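Local coordinates for protein Alpha/beta hydrolase (Pseudomonas aeruginosa PAO1, PDB 4R1D) that is probably a lipase of the alpha/beta-hydrolase family, a calcium-binding type VI secretion effector that is held in complex with its inhibitor Tli4, at residues 277-282 with 421-426. Sequence-based numbering, arbitrary orientation.
Sequences VVHGVQ and AGYHSE
V277 on the central strand 274-280 meets H424 and E426 of the loop that leads from helix 400-421 into strand 427-432. The one direct hydrogen bond across the contact is backbone to backbone: V277 N donates to E426 O at 2.9 Å, nearly straight at 171°. Beside it lies the tightest side-chain packing, where CG2 of V277 reaches the CB of H424 at 3.8 Å and also touches CG and CD2 of the ring. With CG1 anti to the backbone N (chi1 178°), the other methyl, CG2, lies beside that N and meets H424; beta-branched valine suits a buried strand.

H424 combines an apolar CB with two ring nitrogens that tie the loop. Its ND1 accepts E426 N at 2.9 Å, in the ring plane, which closes the short turn through S425, and NE2 bonds V274 O. E426 takes part here through its backbone O, while its side chain leads away and OE1 forms a salt bridge with K514.

Further along, the segments draw apart and the fit is looser. A water bridges the two segments, 2.9 Å from H279 NE2 and accepting from H424 N at 3.1 Å, while Y423 brings only its ring edge near, CD2 lying 4.4 Å from H279 NE2. The H279 ring is nevertheless well fixed: ND1 bonds T254, CG1 of V277 sits against one face offset toward the rim, and the end of the Q282 side chain covers the other. Y423 makes a cation-pi contact with R263 of helix 258-267, and G422, with positive phi, lets the chain turn out of its helix.

The direct bond begins the pairing continued by V277 and H279 with Y428, so the loop delivers strand 427-432 parallel to 274-280 within the parallel sheet of the alpha/beta-hydrolase fold.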
loop_
_atom_site.group_PDB
_atom_site.type_symbol
_atom_site.label_atom_id
_atom_site.label_comp_id
_atom_site.label_asym_id
_atom_site.label_seq_id
_atom_site.Cartn_x
_atom_site.Cartn_y
_atom_site.Cartn_z
ATOM N N VAL A 277 11.232 18.488 10.776
ATOM C CA VAL A 277 10.538 17.762 9.723
ATOM C C VAL A 277 10.339 18.622 8.487
ATOM O O VAL A 277 9.887 19.766 8.574
ATOM C CB VAL A 277 9.164 17.315 10.217
ATOM C CG1 VAL A 277 8.404 16.593 9.113
ATOM C CG2 VAL A 277 9.317 16.412 11.462
ATOM N N VAL A 278 10.698 18.049 7.342
ATOM C CA VAL A 278 10.346 18.569 6.038
ATOM C C VAL A 278 9.184 17.745 5.484
ATOM O O VAL A 278 9.257 16.518 5.431
ATOM C CB VAL A 278 11.549 18.458 5.094
ATOM C CG1 VAL A 278 11.126 18.611 3.610
ATOM C CG2 VAL A 278 12.615 19.476 5.495
ATOM N N HIS A 279 8.108 18.425 5.106
ATOM C CA HIS A 279 6.981 17.801 4.413
ATOM C C HIS A 279 6.876 18.328 2.988
ATOM O O HIS A 279 6.854 19.549 2.765
ATOM C CB HIS A 279 5.646 18.159 5.080
ATOM C CG HIS A 279 5.438 17.585 6.447
ATOM N ND1 HIS A 279 5.662 16.259 6.754
ATOM C CD2 HIS A 279 4.920 18.149 7.565
ATOM C CE1 HIS A 279 5.340 16.044 8.021
ATOM N NE2 HIS A 279 4.885 17.173 8.534
ATOM N N GLY A 280 6.751 17.410 2.037
ATOM C CA GLY A 280 6.430 17.748 0.659
ATOM C C GLY A 280 5.062 17.198 0.284
ATOM O O GLY A 280 4.746 16.039 0.565
ATOM N N VAL A 281 4.250 18.045 -0.335
ATOM C CA VAL A 281 2.910 17.691 -0.812
ATOM C C VAL A 281 2.068 16.811 0.110
ATOM O O VAL A 281 1.433 15.855 -0.349
ATOM C CB VAL A 281 2.918 17.098 -2.251
ATOM C CG1 VAL A 281 3.562 18.075 -3.220
ATOM C CG2 VAL A 281 3.612 15.704 -2.301
ATOM N N GLN A 282 2.030 17.153 1.395
ATOM C CA GLN A 282 1.246 16.384 2.350
ATOM C C GLN A 282 -0.231 16.685 2.162
ATOM O O GLN A 282 -0.618 17.842 2.137
ATOM C CB GLN A 282 1.622 16.727 3.792
ATOM C CG GLN A 282 0.897 15.830 4.791
ATOM C CD GLN A 282 1.173 16.157 6.249
ATOM O OE1 GLN A 282 2.252 16.671 6.618
ATOM N NE2 GLN A 282 0.195 15.856 7.095
ATOM N N ALA A 421 -3.273 17.009 17.532
ATOM C CA ALA A 421 -1.851 16.897 17.850
ATOM C C ALA A 421 -0.969 17.798 16.987
ATOM O O ALA A 421 0.184 18.062 17.332
ATOM C CB ALA A 421 -1.400 15.441 17.742
ATOM N N GLY A 422 -1.503 18.268 15.862
ATOM C CA GLY A 422 -0.804 19.240 15.035
ATOM C C GLY A 422 0.478 18.766 14.350
ATOM O O GLY A 422 0.545 17.652 13.821
ATOM N N TYR A 423 1.487 19.635 14.357
ATOM C CA TYR A 423 2.716 19.438 13.591
ATOM C C TYR A 423 3.921 19.640 14.497
ATOM O O TYR A 423 3.865 20.420 15.450
ATOM C CB TYR A 423 2.781 20.436 12.415
ATOM C CG TYR A 423 1.590 20.322 11.484
ATOM C CD1 TYR A 423 0.366 20.884 11.825
ATOM C CD2 TYR A 423 1.676 19.607 10.291
ATOM C CE1 TYR A 423 -0.741 20.755 10.993
ATOM C CE2 TYR A 423 0.582 19.479 9.445
ATOM C CZ TYR A 423 -0.618 20.045 9.801
ATOM O OH TYR A 423 -1.692 19.902 8.971
ATOM N N HIS A 424 5.013 18.949 14.180
ATOM C CA HIS A 424 6.288 19.165 14.846
ATOM C C HIS A 424 6.612 20.668 14.858
ATOM O O HIS A 424 6.333 21.380 13.898
ATOM C CB HIS A 424 7.370 18.371 14.105
ATOM C CG HIS A 424 8.671 18.290 14.837
ATOM N ND1 HIS A 424 9.515 19.372 14.974
ATOM C CD2 HIS A 424 9.278 17.254 15.466
ATOM C CE1 HIS A 424 10.582 19.008 15.661
ATOM N NE2 HIS A 424 10.469 17.725 15.964
ATOM N N SER A 425 7.186 21.154 15.954
ATOM C CA SER A 425 7.460 22.586 16.094
ATOM C C SER A 425 8.492 23.130 15.096
ATOM O O SER A 425 8.602 24.345 14.899
ATOM C CB SER A 425 7.889 22.909 17.532
ATOM O OG SER A 425 9.098 22.243 17.862
ATOM N N GLU A 426 9.259 22.243 14.473
ATOM C CA GLU A 426 10.209 22.673 13.451
ATOM C C GLU A 426 9.828 22.037 12.110
ATOM O O GLU A 426 10.546 21.191 11.584
ATOM C CB GLU A 426 11.636 22.301 13.848
ATOM C CG GLU A 426 12.000 22.733 15.279
ATOM C CD GLU A 426 12.051 24.256 15.441
ATOM O OE1 GLU A 426 12.197 24.968 14.430
ATOM O OE2 GLU A 426 11.955 24.737 16.587
HETATM O O HOH W 1 5.229 18.041 11.252
#